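Local coordinates for protein N-alpha-acetyltransferase 38, NatC auxiliary subunit (Saccharomyces cerevisiae, PDB 6YGA) that serves as the small auxiliary subunit of the ribosome-associated NatC complex, which acetylates the N-termini of nascent proteins that begin with methionine and a hydrophobic or amphipathic residue, at residues L14-T19 against K64-D69; I23-L28 against E43-S48. One frame throughout, in Å; residues are numbered along the deposited sequence.

In the fold
Both contacts are antiparallel strand pairings within one Sm-like (LSM) domain, and their centres lie about 9 Å apart. Contact 1 joins the strands 13-18 and 63-69, which are far apart in sequence, and is largely buried. Contact 2 joins strands 23-32 and 42-46 and is partly buried. Strands 13-18 and 23-32 are themselves neighbours, so the two contacts share one curved sheet; Leu18 CD1 packs on Leu24 CD1 at 3.7 Å between them. Contact 1 is mainly aliphatic, with an exposed lysine at one end. Contact 2 carries Glu43, Glu44 and Arg45. Arg45 and Glu44 bond to residues of the N-alpha-acetyltransferase 35 chain, which touches both contacts.

Contact 1 (L14-T19 against K64-D69); sequences LIVSLT and KTIMID
Strands 14-18 and 64-69 run antiparallel, with 157° between their directions and 4.6 Å between their axes at closest approach. Ile15 and Met67, a selenomethionine, form the hydrogen-bonded pair that fixes the register. Ile15 N donates to Met67 O at 2.7 Å, and Met67 N returns a bond to Ile15 O. Both bonds lie in the plane of the accepting carbonyl. The ladder is loose at Ser17 and Thr65, where Ser17 N to Thr65 O is only weak. Beyond it Lys64 N again reaches Ser17 O at 2.9 Å, nearly along the C=O axis. CA-H...O contacts, such as Val16 CA to Thr65 O, fill in between.

Val16 and Ile66 point to one face; Ile15, Met67, Ser17 and Thr65 point to the other. Leu14 CG is anti to the carbonyl carbon (chi1 -64°). Its CD2 methyl meets Ile68 CG1 at 3.8 Å, and the two side chains cross obliquely. The other methyl, CD1, lies 4.2 Å from Ile66 CG2. Leu28 also packs on Leu14, and Leu73 and Leu76 of helix 70-76 pack on Ile68. Ile15 and Met67 meet at their CB atoms, while the selenium end of Met67 leads away. Thr65 sets its CG2 methyl 3.8 Å from Ser17 CB. Lys64 CD passes Ser17 OG at 3.6 Å, and a bend at chi4 brings NZ alongside Ser17 CB.

This pairing joins the first strand of the Sm-like fold to the last. A strand of N-alpha-acetyltransferase 35 continues the sheet antiparallel to Met67, Ile68 and Asp69. Backbone bonds and aliphatic contact hold the join, and the exposed Lys64 lies at its end. Buried Thr65 OG1 and Ile66 N both hydrogen-bond to Thr25 OG1 of that chain, so polar needs here are met partly across the interface.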
loop_
_atom_site.group_PDB
_atom_site.type_symbol
_atom_site.label_atom_id
_atom_site.label_comp_id
_atom_site.label_asym_id
_atom_site.label_seq_id
_atom_site.Cartn_x
_atom_site.Cartn_y
_atom_site.Cartn_z
ATOM N N LEU C 14 -18.932 -8.838 -33.542
ATOM C CA LEU C 14 -18.936 -7.897 -34.653
ATOM C C LEU C 14 -17.529 -7.737 -35.207
ATOM O O LEU C 14 -16.537 -7.910 -34.495
ATOM C CB LEU C 14 -19.479 -6.522 -34.229
ATOM C CG LEU C 14 -20.937 -6.474 -33.775
ATOM C CD1 LEU C 14 -21.357 -5.054 -33.430
ATOM C CD2 LEU C 14 -21.840 -7.058 -34.850
ATOM N N ILE C 15 -17.457 -7.397 -36.490
ATOM C CA ILE C 15 -16.197 -7.142 -37.178
ATOM C C ILE C 15 -16.129 -5.648 -37.459
ATOM O O ILE C 15 -16.975 -5.105 -38.181
ATOM C CB ILE C 15 -16.078 -7.958 -38.474
ATOM C CG1 ILE C 15 -15.799 -9.435 -38.169
ATOM C CG2 ILE C 15 -14.982 -7.391 -39.362
ATOM C CD1 ILE C 15 -17.029 -10.261 -37.835
ATOM N N VAL C 16 -15.131 -4.980 -36.886
ATOM C CA VAL C 16 -14.990 -3.531 -36.983
ATOM C C VAL C 16 -13.593 -3.242 -37.520
ATOM O O VAL C 16 -12.606 -3.323 -36.780
ATOM C CB VAL C 16 -15.221 -2.829 -35.641
ATOM C CG1 VAL C 16 -15.008 -1.329 -35.782
ATOM C CG2 VAL C 16 -16.619 -3.125 -35.125
ATOM N N SER C 17 -13.505 -2.909 -38.805
ATOM C CA SER C 17 -12.249 -2.464 -39.388
ATOM C C SER C 17 -12.000 -1.013 -38.997
ATOM O O SER C 17 -12.898 -0.173 -39.102
ATOM C CB SER C 17 -12.279 -2.606 -40.909
ATOM O OG SER C 17 -11.075 -2.131 -41.487
ATOM N N LEU C 18 -10.788 -0.722 -38.539
ATOM C CA LEU C 18 -10.445 0.623 -38.105
ATOM C C LEU C 18 -9.884 1.418 -39.283
ATOM O O LEU C 18 -9.873 0.956 -40.426
ATOM C CB LEU C 18 -9.468 0.570 -36.934
ATOM C CG LEU C 18 -9.989 -0.086 -35.656
ATOM C CD1 LEU C 18 -9.022 0.147 -34.506
ATOM C CD2 LEU C 18 -11.377 0.433 -35.314
ATOM N N THR C 19 -9.407 2.635 -39.006
ATOM C CA THR C 19 -8.875 3.480 -40.069
ATOM C C THR C 19 -7.613 2.888 -40.681
ATOM O O THR C 19 -7.376 3.042 -41.884
ATOM C CB THR C 19 -8.594 4.886 -39.536
ATOM O OG1 THR C 19 -7.694 4.809 -38.421
ATOM C CG2 THR C 19 -9.887 5.559 -39.096
ATOM N N LYS C 64 -14.210 2.345 -39.487
ATOM C CA LYS C 64 -14.376 2.346 -40.936
ATOM C C LYS C 64 -15.663 1.638 -41.340
ATOM O O LYS C 64 -16.439 2.160 -42.148
ATOM C CB LYS C 64 -13.164 1.695 -41.609
ATOM C CG LYS C 64 -13.478 1.008 -42.932
ATOM C CD LYS C 64 -12.212 0.561 -43.649
ATOM C CE LYS C 64 -12.529 -0.377 -44.805
ATOM N NZ LYS C 64 -13.000 -1.707 -44.326
ATOM N N THR C 65 -15.915 0.459 -40.774
ATOM C CA THR C 65 -17.103 -0.305 -41.126
ATOM C C THR C 65 -17.447 -1.264 -39.996
ATOM O O THR C 65 -16.607 -1.593 -39.155
ATOM C CB THR C 65 -16.908 -1.076 -42.433
ATOM O OG1 THR C 65 -18.120 -1.766 -42.763
ATOM C CG2 THR C 65 -15.782 -2.086 -42.287
ATOM N N ILE C 66 -18.700 -1.710 -39.995
ATOM C CA ILE C 66 -19.209 -2.675 -39.028
ATOM C C ILE C 66 -19.817 -3.836 -39.799
ATOM O O ILE C 66 -20.672 -3.630 -40.669
ATOM C CB ILE C 66 -20.244 -2.037 -38.083
ATOM C CG1 ILE C 66 -19.623 -0.860 -37.327
ATOM C CG2 ILE C 66 -20.773 -3.063 -37.095
ATOM C CD1 ILE C 66 -20.609 -0.103 -36.464
HETATM N N MSE C 67 -19.371 -5.050 -39.494
HETATM C CA MSE C 67 -19.872 -6.237 -40.179
HETATM C C MSE C 67 -20.220 -7.356 -39.201
HETATM O O MSE C 67 -19.605 -7.475 -38.144
HETATM C CB MSE C 67 -18.850 -6.732 -41.200
HETATM C CG MSE C 67 -18.619 -5.770 -42.348
HETATM SE SE MSE C 67 -17.531 -6.573 -43.744
HETATM C CE MSE C 67 -17.448 -5.058 -44.961
ATOM N N ILE C 68 -21.217 -8.167 -39.555
ATOM C CA ILE C 68 -21.655 -9.282 -38.726
ATOM C C ILE C 68 -21.751 -10.528 -39.598
ATOM O O ILE C 68 -21.966 -10.445 -40.812
ATOM C CB ILE C 68 -23.006 -8.991 -38.025
ATOM C CG1 ILE C 68 -23.254 -9.979 -36.881
ATOM C CG2 ILE C 68 -24.156 -9.046 -39.015
ATOM C CD1 ILE C 68 -24.583 -9.782 -36.177
ATOM N N ASP C 69 -21.566 -11.688 -38.970
ATOM C CA ASP C 69 -21.689 -12.954 -39.681
ATOM C C ASP C 69 -23.110 -13.123 -40.203
ATOM O O ASP C 69 -24.083 -12.820 -39.506
ATOM C CB ASP C 69 -21.326 -14.117 -38.756
ATOM C CG ASP C 69 -20.691 -15.280 -39.497
ATOM O OD1 ASP C 69 -20.138 -15.063 -40.595
ATOM O OD2 ASP C 69 -20.743 -16.416 -38.981
#

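Contact 2 (I23-L28 against E43-S48); sequences ILVGSL and EERMGS
Val25 and Arg45 cross obliquely on one face of this antiparallel pairing in the Sm-like (LSM) fold. Val25 CG2, anti to the carbonyl carbon, sits over the centre of the Arg45 guanidinium, 3.9 Å above its plane. Arg45 CG is anti to the carbonyl carbon (chi1 -66°) and the chain is extended to NE, so the guanidinium leans back toward Glu43 of its own strand. Glu43 CD lies at the edge of the guanidinium, in its plane. Asp17 of the N-alpha-acetyltransferase 35 chain forms a salt bridge with Arg45 NH2, so two acids probably share its charge.

On the opposite face, Leu24 and Glu44 lie side by side and point the same way. Leu24 CD2 touches Glu44 CG at 3.7 Å. Beyond this aliphatic contact, Glu44 OE1 forms a salt bridge with Arg51 and OE2 one with Arg22, both of the same chain. OE2 is also hydrogen-bonded to Ser65 of the N-alpha-acetyltransferase 35 chain. The two arginines probably keep this buried carboxylate ionised.

Four backbone bonds hold the strands in register, through the hydrogen-bonded pairs Ile23-Arg45 and Val25-Glu43. The straightest is Arg45 N to Ile23 O, 2.8 Å and 174° at the hydrogen. Glu43 OE2 is hydrogen-bonded to Ser50 OG. Its OE1 lies 3.4 Å from Arg45 NH2, a salt bridge whose hydrogen bond is weak.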
loop_
_atom_site.group_PDB
_atom_site.type_symbol
_atom_site.label_atom_id
_atom_site.label_comp_id
_atom_site.label_asym_id
_atom_site.label_seq_id
_atom_site.Cartn_x
_atom_site.Cartn_y
_atom_site.Cartn_z
ATOM N N ILE C 23 -7.934 -4.552 -37.697
ATOM C CA ILE C 23 -9.340 -4.932 -37.620
ATOM C C ILE C 23 -9.617 -5.471 -36.222
ATOM O O ILE C 23 -8.785 -6.183 -35.647
ATOM C CB ILE C 23 -9.702 -5.974 -38.703
ATOM C CG1 ILE C 23 -9.928 -5.282 -40.050
ATOM C CG2 ILE C 23 -10.918 -6.807 -38.298
ATOM C CD1 ILE C 23 -10.527 -6.178 -41.113
ATOM N N LEU C 24 -10.779 -5.125 -35.673
ATOM C CA LEU C 24 -11.183 -5.552 -34.339
ATOM C C LEU C 24 -12.371 -6.500 -34.429
ATOM O O LEU C 24 -13.354 -6.211 -35.120
ATOM C CB LEU C 24 -11.539 -4.348 -33.461
ATOM C CG LEU C 24 -10.438 -3.305 -33.271
ATOM C CD1 LEU C 24 -10.904 -2.202 -32.337
ATOM C CD2 LEU C 24 -9.177 -3.961 -32.744
ATOM N N VAL C 25 -12.278 -7.627 -33.726
ATOM C CA VAL C 25 -13.357 -8.603 -33.618
ATOM C C VAL C 25 -13.714 -8.719 -32.144
ATOM O O VAL C 25 -12.858 -9.075 -31.322
ATOM C CB VAL C 25 -12.954 -9.969 -34.196
ATOM C CG1 VAL C 25 -14.127 -10.935 -34.155
ATOM C CG2 VAL C 25 -12.430 -9.815 -35.614
ATOM N N GLY C 26 -14.966 -8.418 -31.806
ATOM C CA GLY C 26 -15.377 -8.424 -30.415
ATOM C C GLY C 26 -16.878 -8.476 -30.264
ATOM O O GLY C 26 -17.633 -8.242 -31.213
ATOM N N SER C 27 -17.302 -8.791 -29.042
ATOM C CA SER C 27 -18.713 -8.846 -28.686
ATOM C C SER C 27 -19.189 -7.462 -28.267
ATOM O O SER C 27 -18.572 -6.820 -27.409
ATOM C CB SER C 27 -18.933 -9.854 -27.557
ATOM O OG SER C 27 -20.310 -10.053 -27.293
ATOM N N LEU C 28 -20.292 -7.013 -28.860
ATOM C CA LEU C 28 -20.800 -5.667 -28.623
ATOM C C LEU C 28 -21.416 -5.572 -27.230
ATOM O O LEU C 28 -22.323 -6.341 -26.890
ATOM C CB LEU C 28 -21.825 -5.295 -29.691
ATOM C CG LEU C 28 -22.379 -3.874 -29.592
ATOM C CD1 LEU C 28 -21.292 -2.855 -29.891
ATOM C CD2 LEU C 28 -23.570 -3.687 -30.517
ATOM N N GLU C 43 -10.362 -8.993 -30.328
ATOM C CA GLU C 43 -9.181 -9.524 -30.996
ATOM C C GLU C 43 -8.742 -8.529 -32.060
ATOM O O GLU C 43 -9.529 -8.181 -32.947
ATOM C CB GLU C 43 -9.457 -10.888 -31.625
ATOM C CG GLU C 43 -8.268 -11.460 -32.380
ATOM C CD GLU C 43 -8.583 -12.779 -33.059
ATOM O OE1 GLU C 43 -9.778 -13.125 -33.170
ATOM O OE2 GLU C 43 -7.635 -13.473 -33.480
ATOM N N GLU C 44 -7.493 -8.076 -31.970
ATOM C CA GLU C 44 -6.921 -7.137 -32.927
ATOM C C GLU C 44 -6.132 -7.912 -33.975
ATOM O O GLU C 44 -5.125 -8.550 -33.654
ATOM C CB GLU C 44 -6.018 -6.122 -32.229
ATOM C CG GLU C 44 -5.597 -4.961 -33.124
ATOM C CD GLU C 44 -4.262 -4.363 -32.725
ATOM O OE1 GLU C 44 -3.349 -5.133 -32.356
ATOM O OE2 GLU C 44 -4.123 -3.125 -32.780
ATOM N N ARG C 45 -6.588 -7.849 -35.220
ATOM C CA ARG C 45 -5.952 -8.537 -36.336
ATOM C C ARG C 45 -5.262 -7.514 -37.231
ATOM O O ARG C 45 -5.909 -6.590 -37.734
ATOM C CB ARG C 45 -6.980 -9.337 -37.137
ATOM C CG ARG C 45 -7.597 -10.505 -36.384
ATOM C CD ARG C 45 -8.611 -11.226 -37.257
ATOM N NE ARG C 45 -9.318 -12.279 -36.537
ATOM C CZ ARG C 45 -10.371 -12.931 -37.019
ATOM N NH1 ARG C 45 -10.839 -12.631 -38.224
ATOM N NH2 ARG C 45 -10.960 -13.877 -36.300
HETATM N N MSE C 46 -3.956 -7.679 -37.425
HETATM C CA MSE C 46 -3.203 -6.857 -38.371
HETATM C C MSE C 46 -2.362 -7.738 -39.284
HETATM O O MSE C 46 -1.303 -8.222 -38.882
HETATM C CB MSE C 46 -2.298 -5.856 -37.645
HETATM C CG MSE C 46 -3.022 -4.944 -36.670
HETATM SE SE MSE C 46 -1.873 -3.564 -35.896
HETATM C CE MSE C 46 -1.962 -2.221 -37.322
ATOM N N GLY C 47 -2.842 -7.943 -40.505
ATOM C CA GLY C 47 -2.110 -8.753 -41.465
ATOM C C GLY C 47 -1.971 -10.172 -40.957
ATOM O O GLY C 47 -2.957 -10.903 -40.806
ATOM N N SER C 48 -0.729 -10.571 -40.672
ATOM C CA SER C 48 -0.472 -11.904 -40.141
ATOM C C SER C 48 -0.738 -11.991 -38.645
ATOM O O SER C 48 -1.161 -13.043 -38.157
ATOM C CB SER C 48 0.973 -12.313 -40.431
ATOM O OG SER C 48 1.886 -11.364 -39.910
#